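Local coordinates for putative immunoglobulin-blocking virulence protein (PDB 7ADK) that probably binds host antibodies and blocks their action, as part of a virulence system of a pathogenic mycoplasma, at residues Ala241-Asn244 against Thr245-Arg248; Thr341-Leu344 against Arg345-Asn348; Tyr360-Ser364 against Asp365-Asn369; Asn534-Ala537 against Glu538-Ser541. All coordinates share one frame; numbering follows the deposited sequence.

Interaction 1 of 4, residues Ala241-Asn244 against Thr245-Arg248; sequences AFQN and TLER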
ATOM      1  N   ALA A 241      -7.029 -32.719   4.340  1.00 79.77           N
ATOM      2  CA  ALA A 241      -7.351 -33.574   5.487  1.00 79.77           C
ATOM      3  C   ALA A 241      -6.651 -34.941   5.404  1.00 79.77           C
ATOM      4  O   ALA A 241      -5.991 -35.389   6.343  1.00 79.77           O
ATOM      5  CB  ALA A 241      -8.857 -33.680   5.599  1.00 79.77           C
ATOM      6  N   PHE A 242      -6.715 -35.594   4.248  1.00 80.04           N
ATOM      7  CA  PHE A 242      -5.655 -36.514   3.862  1.00 80.04           C
ATOM      8  C   PHE A 242      -4.390 -35.677   3.574  1.00 80.04           C
ATOM      9  O   PHE A 242      -4.478 -34.464   3.411  1.00 80.04           O
ATOM     10  CB  PHE A 242      -6.143 -37.347   2.683  1.00 80.04           C
ATOM     11  CG  PHE A 242      -5.236 -38.495   2.311  1.00 80.04           C
ATOM     12  CD1 PHE A 242      -4.314 -38.348   1.261  1.00 80.04           C
ATOM     13  CD2 PHE A 242      -5.334 -39.723   2.983  1.00 80.04           C
ATOM     14  CE1 PHE A 242      -3.520 -39.433   0.873  1.00 80.04           C
ATOM     15  CE2 PHE A 242      -4.534 -40.806   2.592  1.00 80.04           C
ATOM     16  CZ  PHE A 242      -3.641 -40.664   1.525  1.00 80.04           C
ATOM     17  N   GLN A 243      -3.190 -36.256   3.576  1.00 80.56           N
ATOM     18  CA  GLN A 243      -1.945 -35.457   3.598  1.00 80.56           C
ATOM     19  C   GLN A 243      -1.858 -34.479   4.800  1.00 80.56           C
ATOM     20  O   GLN A 243      -1.178 -33.453   4.763  1.00 80.56           O
ATOM     21  CB  GLN A 243      -1.715 -34.786   2.227  1.00 80.56           C
ATOM     22  CG  GLN A 243      -0.235 -34.553   1.906  1.00 80.56           C
ATOM     23  CD  GLN A 243       0.473 -35.845   1.528  1.00 80.56           C
ATOM     24  OE1 GLN A 243       0.169 -36.480   0.531  1.00 80.56           O
ATOM     25  NE2 GLN A 243       1.439 -36.294   2.282  1.00 80.56           N
ATOM     26  N   ASN A 244      -2.577 -34.805   5.877  1.00 79.90           N
ATOM     27  CA  ASN A 244      -2.505 -34.171   7.191  1.00 79.90           C
ATOM     28  C   ASN A 244      -2.713 -35.244   8.273  1.00 79.90           C
ATOM     29  O   ASN A 244      -1.909 -35.384   9.187  1.00 79.90           O
ATOM     30  CB  ASN A 244      -3.543 -33.037   7.233  1.00 79.90           C
ATOM     31  CG  ASN A 244      -3.514 -32.167   8.475  1.00 79.90           C
ATOM     32  OD1 ASN A 244      -2.978 -32.512   9.512  1.00 79.90           O
ATOM     33  ND2 ASN A 244      -4.092 -31.002   8.407  1.00 79.90           N
ATOM     34  N   THR A 245      -3.733 -36.090   8.100  1.00 77.07           N
ATOM     35  CA  THR A 245      -3.886 -37.369   8.818  1.00 77.07           C
ATOM     36  C   THR A 245      -2.943 -38.464   8.319  1.00 77.07           C
ATOM     37  O   THR A 245      -2.467 -39.248   9.123  1.00 77.07           O
ATOM     38  CB  THR A 245      -5.313 -37.912   8.727  1.00 77.07           C
ATOM     39  OG1 THR A 245      -5.717 -37.971   7.386  1.00 77.07           O
ATOM     40  CG2 THR A 245      -6.314 -37.076   9.495  1.00 77.07           C
ATOM     41  N   LEU A 246      -2.606 -38.527   7.025  1.00 77.22           N
ATOM     42  CA  LEU A 246      -1.679 -39.521   6.450  1.00 77.22           C
ATOM     43  C   LEU A 246      -0.340 -39.563   7.194  1.00 77.22           C
ATOM     44  O   LEU A 246       0.132 -40.646   7.528  1.00 77.22           O
ATOM     45  CB  LEU A 246      -1.482 -39.241   4.946  1.00 77.22           C
ATOM     46  CG  LEU A 246      -0.402 -40.071   4.220  1.00 77.22           C
ATOM     47  CD1 LEU A 246      -0.650 -41.570   4.262  1.00 77.22           C
ATOM     48  CD2 LEU A 246      -0.302 -39.661   2.771  1.00 77.22           C
ATOM     49  N   GLU A 247       0.219 -38.404   7.523  1.00 78.21           N
ATOM     50  CA  GLU A 247       1.492 -38.253   8.219  1.00 78.21           C
ATOM     51  C   GLU A 247       1.538 -39.010   9.554  1.00 78.21           C
ATOM     52  O   GLU A 247       2.596 -39.511   9.939  1.00 78.21           O
ATOM     53  CB  GLU A 247       1.770 -36.763   8.461  1.00 78.21           C
ATOM     54  CG  GLU A 247       2.365 -35.984   7.277  1.00 78.21           C
ATOM     55  CD  GLU A 247       1.521 -35.876   5.997  1.00 78.21           C
ATOM     56  OE1 GLU A 247       0.297 -36.101   6.031  1.00 78.21           O
ATOM     57  OE2 GLU A 247       2.098 -35.555   4.939  1.00 78.21           O
ATOM     58  N   ARG A 248       0.404 -39.156  10.246  1.00 70.05           N
ATOM     59  CA  ARG A 248       0.315 -39.801  11.559  1.00 70.05           C
ATOM     60  C   ARG A 248       0.587 -41.304  11.528  1.00 70.05           C
ATOM     61  O   ARG A 248       0.935 -41.892  12.543  1.00 70.05           O
ATOM     62  CB  ARG A 248      -1.069 -39.558  12.148  1.00 70.05           C
ATOM     63  CG  ARG A 248      -1.443 -38.078  12.269  1.00 70.05           C
ATOM     64  CD  ARG A 248      -2.842 -37.927  12.847  1.00 70.05           C
ATOM     65  NE  ARG A 248      -2.902 -38.446  14.213  1.00 70.05           N
ATOM     66  CZ  ARG A 248      -3.954 -38.504  14.989  1.00 70.05           C
ATOM     67  NH1 ARG A 248      -5.134 -38.171  14.598  1.00 70.05           N
ATOM     68  NH2 ARG A 248      -3.798 -38.883  16.205  1.00 70.05           N
TER
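Thr245 and Ala241 close a five-residue alpha-turn that leads the loop after helix 227-235 into helix 247-253. Two donors of Thr245 meet one acceptor, Ala241 O. The backbone bond from Thr245 N to Ala241 O is 2.9 Å long and almost straight, while Thr245 OG1 gives its proton to Ala241 O at 2.8 Å from well off the carbonyl axis. The hydroxyl gets there because chi1 of 53° holds it between the backbone N and the carbonyl carbon, facing the Ala241 carbonyl oxygen.

Leu246 carries the apolar half. Its CB sits over one face of the Phe242 ring, 4.2 Å from the centroid and only 12° off the ring normal, a CH-pi contact, and is also 3.7 Å from Gln243 N. Past the branch, CD1 reaches the ring tip at 4.2 Å from Phe242 CZ. CD2 comes closer, 3.7 Å from Phe242 CZ, and also lies near the Gln243 amide. Phe242 is buried; Phe214 of helix 209-218 and Ile285 of helix 280-288 also pack on it, so the turn is pinned to two helices through this ring.

On the exposed side the Gln243 and Glu247 side chains cross at an angle. Arg248 turns away to Ala318 O and Val203 O. The Gln243 chain bends at chi2 and presents its amide to the carboxylate with the two planes 74° apart; Gln243 NE2 donates to Glu247 OE2 at 2.8 Å from the syn side, somewhat out of the carboxylate plane, while OE2 itself lies close to the amide plane of Gln243.

Interaction 2 of 4, residues Thr341-Leu344 against Arg345-Asn348; sequences TSRL and RRDN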
ATOM      1  N   THR A 341      -6.006 -21.624  30.495  1.00 67.98           N
ATOM      2  CA  THR A 341      -7.467 -21.564  30.671  1.00 67.98           C
ATOM      3  C   THR A 341      -7.877 -21.177  32.076  1.00 67.98           C
ATOM      4  O   THR A 341      -8.863 -20.480  32.244  1.00 67.98           O
ATOM      5  CB  THR A 341      -8.179 -22.863  30.275  1.00 67.98           C
ATOM      6  OG1 THR A 341      -7.757 -23.965  31.037  1.00 67.98           O
ATOM      7  CG2 THR A 341      -7.961 -23.200  28.814  1.00 67.98           C
ATOM      8  N   SER A 342      -7.134 -21.576  33.107  1.00 70.78           N
ATOM      9  CA  SER A 342      -7.432 -21.177  34.490  1.00 70.78           C
ATOM     10  C   SER A 342      -7.247 -19.675  34.703  1.00 70.78           C
ATOM     11  O   SER A 342      -8.074 -19.053  35.367  1.00 70.78           O
ATOM     12  CB  SER A 342      -6.583 -21.969  35.481  1.00 70.78           C
ATOM     13  OG  SER A 342      -5.219 -21.755  35.232  1.00 70.78           O
ATOM     14  N   ARG A 343      -6.228 -19.063  34.086  1.00 67.79           N
ATOM     15  CA  ARG A 343      -6.059 -17.606  34.036  1.00 67.79           C
ATOM     16  C   ARG A 343      -7.190 -16.933  33.267  1.00 67.79           C
ATOM     17  O   ARG A 343      -7.824 -16.041  33.814  1.00 67.79           O
ATOM     18  CB  ARG A 343      -4.693 -17.252  33.437  1.00 67.79           C
ATOM     19  CG  ARG A 343      -4.330 -15.755  33.546  1.00 67.79           C
ATOM     20  CD  ARG A 343      -3.712 -15.193  32.265  1.00 67.79           C
ATOM     21  NE  ARG A 343      -2.536 -15.963  31.850  1.00 67.79           N
ATOM     22  CZ  ARG A 343      -2.226 -16.363  30.634  1.00 67.79           C
ATOM     23  NH1 ARG A 343      -2.852 -15.951  29.581  1.00 67.79           N
ATOM     24  NH2 ARG A 343      -1.265 -17.208  30.460  1.00 67.79           N
ATOM     25  N   LEU A 344      -7.508 -17.354  32.038  1.00 66.12           N
ATOM     26  CA  LEU A 344      -8.609 -16.758  31.273  1.00 66.12           C
ATOM     27  C   LEU A 344      -9.984 -16.926  31.948  1.00 66.12           C
ATOM     28  O   LEU A 344     -10.799 -16.013  31.893  1.00 66.12           O
ATOM     29  CB  LEU A 344      -8.641 -17.319  29.843  1.00 66.12           C
ATOM     30  CG  LEU A 344      -7.759 -16.571  28.835  1.00 66.12           C
ATOM     31  CD1 LEU A 344      -6.306 -16.996  28.887  1.00 66.12           C
ATOM     32  CD2 LEU A 344      -8.272 -16.778  27.421  1.00 66.12           C
ATOM     33  N   ARG A 345     -10.241 -18.045  32.632  1.00 70.34           N
ATOM     34  CA  ARG A 345     -11.461 -18.248  33.430  1.00 70.34           C
ATOM     35  C   ARG A 345     -11.533 -17.256  34.579  1.00 70.34           C
ATOM     36  O   ARG A 345     -12.544 -16.585  34.746  1.00 70.34           O
ATOM     37  CB  ARG A 345     -11.536 -19.691  33.944  1.00 70.34           C
ATOM     38  CG  ARG A 345     -12.971 -20.058  34.353  1.00 70.34           C
ATOM     39  CD  ARG A 345     -13.082 -21.441  35.001  1.00 70.34           C
ATOM     40  NE  ARG A 345     -12.464 -22.494  34.174  1.00 70.34           N
ATOM     41  CZ  ARG A 345     -11.324 -23.116  34.402  1.00 70.34           C
ATOM     42  NH1 ARG A 345     -10.658 -23.002  35.505  1.00 70.34           N
ATOM     43  NH2 ARG A 345     -10.815 -23.908  33.518  1.00 70.34           N
ATOM     44  N   ARG A 346     -10.463 -17.143  35.367  1.00 71.44           N
ATOM     45  CA  ARG A 346     -10.369 -16.189  36.471  1.00 71.44           C
ATOM     46  C   ARG A 346     -10.559 -14.764  35.975  1.00 71.44           C
ATOM     47  O   ARG A 346     -11.367 -14.048  36.548  1.00 71.44           O
ATOM     48  CB  ARG A 346      -9.046 -16.435  37.205  1.00 71.44           C
ATOM     49  CG  ARG A 346      -8.890 -15.697  38.545  1.00 71.44           C
ATOM     50  CD  ARG A 346      -8.593 -14.198  38.450  1.00 71.44           C
ATOM     51  NE  ARG A 346      -7.485 -13.923  37.528  1.00 71.44           N
ATOM     52  CZ  ARG A 346      -6.211 -14.121  37.733  1.00 71.44           C
ATOM     53  NH1 ARG A 346      -5.700 -14.462  38.871  1.00 71.44           N
ATOM     54  NH2 ARG A 346      -5.405 -13.963  36.746  1.00 71.44           N
ATOM     55  N   ASP A 347      -9.933 -14.379  34.868  1.00 70.06           N
ATOM     56  CA  ASP A 347     -10.093 -13.030  34.315  1.00 70.06           C
ATOM     57  C   ASP A 347     -11.507 -12.732  33.773  1.00 70.06           C
ATOM     58  O   ASP A 347     -12.093 -11.706  34.121  1.00 70.06           O
ATOM     59  CB  ASP A 347      -8.997 -12.712  33.272  1.00 70.06           C
ATOM     60  CG  ASP A 347      -7.563 -12.528  33.809  1.00 70.06           C
ATOM     61  OD1 ASP A 347      -7.232 -13.030  34.899  1.00 70.06           O
ATOM     62  OD2 ASP A 347      -6.747 -11.836  33.158  1.00 70.06           O
ATOM     63  N   ASN A 348     -12.116 -13.613  32.979  1.00 67.89           N
ATOM     64  CA  ASN A 348     -13.479 -13.418  32.468  1.00 67.89           C
ATOM     65  C   ASN A 348     -14.559 -13.429  33.561  1.00 67.89           C
ATOM     66  O   ASN A 348     -15.595 -12.784  33.410  1.00 67.89           O
ATOM     67  CB  ASN A 348     -13.783 -14.467  31.395  1.00 67.89           C
ATOM     68  CG  ASN A 348     -13.056 -14.250  30.086  1.00 67.89           C
ATOM     69  OD1 ASN A 348     -12.994 -13.170  29.530  1.00 67.89           O
ATOM     70  ND2 ASN A 348     -12.487 -15.273  29.531  1.00 67.89           N
TER
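This contact lies within helix 339-351, and Thr341 and Arg345 form its first i to i+4 pair here. Four successive backbone bonds carry the alpha-helical ladder, from Arg345 N to Thr341 O (2.8 Å) through to Asn348 N to Leu344 O (2.9 Å). Arg345 starts with CG anti to its own N (chi1 -161°), then bends at chi3 and folds back along the helix. One face of its guanidinium thereby comes over Thr341 O, 4.1 Å above the plane, and NH1 lies 3.8 Å from Ser342 CA.

The next residue, Arg346, brings NH2 to 3.8 Å from Arg343 CG, with the two guanidinium planes 39° apart. Arg346 also grips its neighbour Asp347 side-on in a salt bridge: NE and NH2 both lie 2.8 Å from Asp347 OD1, which stays in the guanidinium plane. Its NH2 bonds to Gln168 O as well, and Tyr167 makes a cation-pi contact with it. Arg343 NE bonds to Asn169 OD1, and Asn348 OD1 to Arg352 NH1.

The second oxygen, Asp347 OD2, accepts from Tyr167 OH and Trp527 NE1. With two donors at each oxygen, the buried carboxylate is well satisfied and probably remains ionised, a local counter-charge for the arginine-rich helix.

Interaction 3 of 4, residues Tyr360-Ser364 against Asp365-Asn369; sequences YSRSS and DRIAN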
ATOM      1  N   TYR A 360     -13.579 -18.770  27.376  1.00 63.13           N
ATOM      2  CA  TYR A 360     -13.440 -18.385  25.973  1.00 63.13           C
ATOM      3  C   TYR A 360     -13.349 -16.868  25.775  1.00 63.13           C
ATOM      4  O   TYR A 360     -14.004 -16.090  26.472  1.00 63.13           O
ATOM      5  CB  TYR A 360     -14.605 -18.956  25.161  1.00 63.13           C
ATOM      6  CG  TYR A 360     -14.876 -20.416  25.449  1.00 63.13           C
ATOM      7  CD1 TYR A 360     -13.882 -21.383  25.217  1.00 63.13           C
ATOM      8  CD2 TYR A 360     -16.104 -20.798  26.017  1.00 63.13           C
ATOM      9  CE1 TYR A 360     -14.115 -22.721  25.561  1.00 63.13           C
ATOM     10  CE2 TYR A 360     -16.334 -22.134  26.376  1.00 63.13           C
ATOM     11  CZ  TYR A 360     -15.335 -23.099  26.152  1.00 63.13           C
ATOM     12  OH  TYR A 360     -15.538 -24.388  26.490  1.00 63.13           O
ATOM     13  N   SER A 361     -12.580 -16.434  24.782  1.00 61.09           N
ATOM     14  CA  SER A 361     -12.610 -15.062  24.269  1.00 61.09           C
ATOM     15  C   SER A 361     -13.902 -14.782  23.505  1.00 61.09           C
ATOM     16  O   SER A 361     -14.519 -15.690  22.949  1.00 61.09           O
ATOM     17  CB  SER A 361     -11.400 -14.815  23.375  1.00 61.09           C
ATOM     18  OG  SER A 361     -11.413 -15.668  22.265  1.00 61.09           O
ATOM     19  N   ARG A 362     -14.342 -13.524  23.454  1.00 58.30           N
ATOM     20  CA  ARG A 362     -15.541 -13.153  22.697  1.00 58.30           C
ATOM     21  C   ARG A 362     -15.276 -13.108  21.195  1.00 58.30           C
ATOM     22  O   ARG A 362     -14.206 -12.696  20.759  1.00 58.30           O
ATOM     23  CB  ARG A 362     -16.090 -11.818  23.189  1.00 58.30           C
ATOM     24  CG  ARG A 362     -16.443 -11.840  24.680  1.00 58.30           C
ATOM     25  CD  ARG A 362     -17.220 -10.597  25.077  1.00 58.30           C
ATOM     26  NE  ARG A 362     -16.533  -9.362  24.691  1.00 58.30           N
ATOM     27  CZ  ARG A 362     -17.090  -8.261  24.250  1.00 58.30           C
ATOM     28  NH1 ARG A 362     -16.366  -7.233  24.003  1.00 58.30           N
ATOM     29  NH2 ARG A 362     -18.355  -8.134  24.019  1.00 58.30           N
ATOM     30  N   SER A 363     -16.268 -13.514  20.407  1.00 56.92           N
ATOM     31  CA  SER A 363     -16.256 -13.434  18.939  1.00 56.92           C
ATOM     32  C   SER A 363     -16.225 -11.990  18.452  1.00 56.92           C
ATOM     33  O   SER A 363     -16.735 -11.109  19.131  1.00 56.92           O
ATOM     34  CB  SER A 363     -17.497 -14.136  18.390  1.00 56.92           C
ATOM     35  OG  SER A 363     -17.651 -13.951  17.004  1.00 56.92           O
ATOM     36  N   SER A 364     -15.734 -11.738  17.241  1.00 54.63           N
ATOM     37  CA  SER A 364     -15.773 -10.424  16.591  1.00 54.63           C
ATOM     38  C   SER A 364     -17.183  -9.819  16.499  1.00 54.63           C
ATOM     39  O   SER A 364     -17.334  -8.615  16.675  1.00 54.63           O
ATOM     40  CB  SER A 364     -15.161 -10.555  15.200  1.00 54.63           C
ATOM     41  OG  SER A 364     -15.291  -9.377  14.445  1.00 54.63           O
ATOM     42  N   ASP A 365     -18.226 -10.623  16.266  1.00 57.02           N
ATOM     43  CA  ASP A 365     -19.630 -10.174  16.256  1.00 57.02           C
ATOM     44  C   ASP A 365     -20.134  -9.804  17.657  1.00 57.02           C
ATOM     45  O   ASP A 365     -20.850  -8.816  17.811  1.00 57.02           O
ATOM     46  CB  ASP A 365     -20.546 -11.235  15.625  1.00 57.02           C
ATOM     47  CG  ASP A 365     -20.580 -11.268  14.087  1.00 57.02           C
ATOM     48  OD1 ASP A 365     -19.822 -10.532  13.417  1.00 57.02           O
ATOM     49  OD2 ASP A 365     -21.393 -12.042  13.525  1.00 57.02           O
ATOM     50  N   ARG A 366     -19.720 -10.538  18.698  1.00 57.27           N
ATOM     51  CA  ARG A 366     -19.981 -10.194  20.104  1.00 57.27           C
ATOM     52  C   ARG A 366     -19.291  -8.897  20.495  1.00 57.27           C
ATOM     53  O   ARG A 366     -19.889  -8.064  21.166  1.00 57.27           O
ATOM     54  CB  ARG A 366     -19.549 -11.303  21.073  1.00 57.27           C
ATOM     55  CG  ARG A 366     -20.538 -12.464  21.238  1.00 57.27           C
ATOM     56  CD  ARG A 366     -20.369 -13.069  22.636  1.00 57.27           C
ATOM     57  NE  ARG A 366     -21.255 -14.205  22.918  1.00 57.27           N
ATOM     58  CZ  ARG A 366     -22.483 -14.178  23.383  1.00 57.27           C
ATOM     59  NH1 ARG A 366     -23.054 -15.273  23.756  1.00 57.27           N
ATOM     60  NH2 ARG A 366     -23.174 -13.088  23.488  1.00 57.27           N
ATOM     61  N   ILE A 367     -18.036  -8.719  20.088  1.00 53.57           N
ATOM     62  CA  ILE A 367     -17.265  -7.509  20.363  1.00 53.57           C
ATOM     63  C   ILE A 367     -17.878  -6.311  19.636  1.00 53.57           C
ATOM     64  O   ILE A 367     -18.083  -5.282  20.258  1.00 53.57           O
ATOM     65  CB  ILE A 367     -15.774  -7.676  20.015  1.00 53.57           C
ATOM     66  CG1 ILE A 367     -15.079  -8.788  20.812  1.00 53.57           C
ATOM     67  CG2 ILE A 367     -15.028  -6.367  20.297  1.00 53.57           C
ATOM     68  CD1 ILE A 367     -13.794  -9.252  20.132  1.00 53.57           C
ATOM     69  N   ALA A 368     -18.225  -6.411  18.355  1.00 54.35           N
ATOM     70  CA  ALA A 368     -18.785  -5.284  17.624  1.00 54.35           C
ATOM     71  C   ALA A 368     -20.156  -4.840  18.161  1.00 54.35           C
ATOM     72  O   ALA A 368     -20.358  -3.653  18.413  1.00 54.35           O
ATOM     73  CB  ALA A 368     -18.832  -5.636  16.138  1.00 54.35           C
ATOM     74  N   ASN A 369     -21.085  -5.776  18.384  1.00 57.49           N
ATOM     75  CA  ASN A 369     -22.419  -5.524  18.931  1.00 57.49           C
ATOM     76  C   ASN A 369     -22.421  -5.216  20.436  1.00 57.49           C
ATOM     77  O   ASN A 369     -23.412  -4.712  20.955  1.00 57.49           O
ATOM     78  CB  ASN A 369     -23.323  -6.731  18.641  1.00 57.49           C
ATOM     79  CG  ASN A 369     -23.623  -7.020  17.181  1.00 57.49           C
ATOM     80  OD1 ASN A 369     -24.181  -8.054  16.854  1.00 57.49           O
ATOM     81  ND2 ASN A 369     -23.319  -6.152  16.247  1.00 57.49           N
TER
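Ser363 caps the N-terminus of helix 364-369. Its hydroxyl, OG, accepts a weak bond from Asp365 N at 3.5 Å, and Ser363 O takes the firmer 2.9 Å bond from Ile367 N. Ala368 N to Ser364 O, also 2.9 Å, continues the ladder.

The tight side lies between Arg362 and Ile367. Arg362 leaves the loop with CG anti to its carbonyl carbon (chi1 -58°) and bends at chi3, laying its guanidinium across the isoleucine. Ile367 CG1 lies over one guanidinium face, 3.7 Å above the plane and shifted toward the rim, and the branch end Ile367 CD1 is 3.5 Å from Arg362 O. Outside partners hold the guanidinium: NE makes a salt bridge with Asp532, NH1 meets Tyr505 OH and NH2 bonds to Thr371 O, while Tyr372 adds a cation-pi contact.

Around the cap the packing is looser. Ser363 and Asp365 are exposed, and the extended Arg366 chain leads its guanidinium away from the cap after CB has passed 3.4 Å from Ser363 O.

Ser364 OG bonds to Thr546 N, just ahead of strand 547-548. At the far end of the helix Ala368 O receives Arg450 NH2 from strand 448-454, so the helix is bonded to that strand and to the loop before strand 547-548, while Arg362, just ahead of it, reaches strand 502-506.

Interaction 4 of 4, residues Asn534-Ala537 against Glu538-Ser541; sequences NVSA and EYSS
Asn534, whose carbonyl lies against the Tyr539 ring, offers its side-chain ND2 to two carbonyls: Arg362 O in a hydrogen bond and Thr546 O in a weak one. Further on, the chain makes a type I beta turn from Ser536 to Tyr539, and the tyrosine folds back over the chain entering the turn.

Tyr539 does most of the touching. With CG anti to its carbonyl carbon (chi1 -72°), the ring returns along Asn534-Ser536, so that one side of it, CD2 and CE2, faces the polar atoms. Tyr539 CE2 is 3.4 Å from Asn534 O. Tyr539 CD2 is 3.3 Å from Ser536 OG and 3.6 Å from Ser536 O, and Ser536 N sits at the ring edge, in its plane. The serine hydroxyl is placed for this by chi1 of 79°, which sets OG between the backbone N and the carbonyl carbon, 4.0 Å from Glu538 CB. These are van der Waals meetings of oxygens with ring CH groups, with no hydrogen bond between the two segments. Glu538 is exposed and stretches out beyond CG.

Ser540 OG donates to Ser541 O at 2.7 Å, and Ser541 packs on Leu655 of the Lipoprotein chain. In the chain the loop falls between strands 516-517 and 547-548, with Asn534 N bonded to Thr547 OG1 on the latter, the strand that runs antiparallel to 502-506, and Tyr539 touching Ile545 just before it.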
ATOM      1  N   ASN A 534      -8.499 -11.977  18.328  1.00 55.65           N
ATOM      2  CA  ASN A 534      -9.216 -12.604  17.221  1.00 55.65           C
ATOM      3  C   ASN A 534      -8.445 -12.497  15.893  1.00 55.65           C
ATOM      4  O   ASN A 534      -9.028 -12.187  14.855  1.00 55.65           O
ATOM      5  CB  ASN A 534     -10.654 -12.052  17.177  1.00 55.65           C
ATOM      6  CG  ASN A 534     -11.546 -12.509  18.310  1.00 55.65           C
ATOM      7  OD1 ASN A 534     -11.378 -13.538  18.915  1.00 55.65           O
ATOM      8  ND2 ASN A 534     -12.550 -11.776  18.614  1.00 55.65           N
ATOM      9  N   VAL A 535      -7.133 -12.766  15.899  1.00 59.62           N
ATOM     10  CA  VAL A 535      -6.293 -12.749  14.687  1.00 59.62           C
ATOM     11  C   VAL A 535      -5.949 -14.169  14.229  1.00 59.62           C
ATOM     12  O   VAL A 535      -5.422 -14.982  14.983  1.00 59.62           O
ATOM     13  CB  VAL A 535      -5.055 -11.835  14.825  1.00 59.62           C
ATOM     14  CG1 VAL A 535      -5.417 -10.480  15.426  1.00 59.62           C
ATOM     15  CG2 VAL A 535      -3.938 -12.411  15.665  1.00 59.62           C
ATOM     16  N   SER A 536      -6.271 -14.490  12.975  1.00 69.67           N
ATOM     17  CA  SER A 536      -5.862 -15.736  12.315  1.00 69.67           C
ATOM     18  C   SER A 536      -5.785 -15.592  10.796  1.00 69.67           C
ATOM     19  O   SER A 536      -6.510 -14.805  10.190  1.00 69.67           O
ATOM     20  CB  SER A 536      -6.775 -16.912  12.683  1.00 69.67           C
ATOM     21  OG  SER A 536      -7.990 -16.914  11.976  1.00 69.67           O
ATOM     22  N   ALA A 537      -4.950 -16.416  10.171  1.00 72.75           N
ATOM     23  CA  ALA A 537      -4.796 -16.497   8.720  1.00 72.75           C
ATOM     24  C   ALA A 537      -6.037 -17.062   7.996  1.00 72.75           C
ATOM     25  O   ALA A 537      -6.174 -16.925   6.783  1.00 72.75           O
ATOM     26  CB  ALA A 537      -3.562 -17.351   8.447  1.00 72.75           C
ATOM     27  N   GLU A 538      -6.936 -17.720   8.722  1.00 73.53           N
ATOM     28  CA  GLU A 538      -8.047 -18.502   8.179  1.00 73.53           C
ATOM     29  C   GLU A 538      -9.333 -17.692   7.967  1.00 73.53           C
ATOM     30  O   GLU A 538     -10.237 -18.150   7.272  1.00 73.53           O
ATOM     31  CB  GLU A 538      -8.274 -19.721   9.075  1.00 73.53           C
ATOM     32  CG  GLU A 538      -7.063 -20.666   9.057  1.00 73.53           C
ATOM     33  CD  GLU A 538      -7.230 -21.885   9.966  1.00 73.53           C
ATOM     34  OE1 GLU A 538      -6.671 -22.961   9.659  1.00 73.53           O
ATOM     35  OE2 GLU A 538      -7.891 -21.773  11.018  1.00 73.53           O
ATOM     36  N   TYR A 539      -9.423 -16.465   8.481  1.00 69.53           N
ATOM     37  CA  TYR A 539     -10.458 -15.516   8.064  1.00 69.53           C
ATOM     38  C   TYR A 539     -10.365 -15.193   6.568  1.00 69.53           C
ATOM     39  O   TYR A 539      -9.280 -15.178   5.980  1.00 69.53           O
ATOM     40  CB  TYR A 539     -10.376 -14.218   8.874  1.00 69.53           C
ATOM     41  CG  TYR A 539     -10.833 -14.344  10.303  1.00 69.53           C
ATOM     42  CD1 TYR A 539     -12.198 -14.537  10.574  1.00 69.53           C
ATOM     43  CD2 TYR A 539      -9.913 -14.253  11.358  1.00 69.53           C
ATOM     44  CE1 TYR A 539     -12.638 -14.653  11.898  1.00 69.53           C
ATOM     45  CE2 TYR A 539     -10.354 -14.372  12.686  1.00 69.53           C
ATOM     46  CZ  TYR A 539     -11.719 -14.570  12.958  1.00 69.53           C
ATOM     47  OH  TYR A 539     -12.155 -14.674  14.232  1.00 69.53           O
ATOM     48  N   SER A 540     -11.498 -14.857   5.958  1.00 80.52           N
ATOM     49  CA  SER A 540     -11.506 -14.245   4.632  1.00 80.52           C
ATOM     50  C   SER A 540     -10.748 -12.918   4.644  1.00 80.52           C
ATOM     51  O   SER A 540     -10.839 -12.165   5.612  1.00 80.52           O
ATOM     52  CB  SER A 540     -12.938 -14.030   4.151  1.00 80.52           C
ATOM     53  OG  SER A 540     -12.993 -13.532   2.835  1.00 80.52           O
ATOM     54  N   SER A 541     -10.045 -12.575   3.566  1.00 84.44           N
ATOM     55  CA  SER A 541      -9.724 -11.170   3.308  1.00 84.44           C
ATOM     56  C   SER A 541     -11.018 -10.397   3.020  1.00 84.44           C
ATOM     57  O   SER A 541     -12.035 -10.986   2.637  1.00 84.44           O
ATOM     58  CB  SER A 541      -8.718 -11.041   2.165  1.00 84.44           C
ATOM     59  OG  SER A 541      -8.267  -9.713   2.063  1.00 84.44           O
TER

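How the interactions relate
Interactions 2, 3 and 4 make a connected group, while interaction 1 stands apart, with its nearest atoms about 9 Å from interaction 4 and about 21 Å from interactions 2 and 3. Interaction 2 meets interaction 3 where Asn348 ND2 lies 3.5 Å from Tyr360 O; their helices, 339-351 and 364-369, are consecutive in the chain and their centres are 17 Å apart. The closest link joins interactions 3 and 4, centres 14 Å apart: Asn534 ND2 is 2.9 Å from Arg362 O, a probable hydrogen bond, and 3.2 Å from Ile367 CD1. Of the four, interaction 4 alone comes up against the Lipoprotein chain.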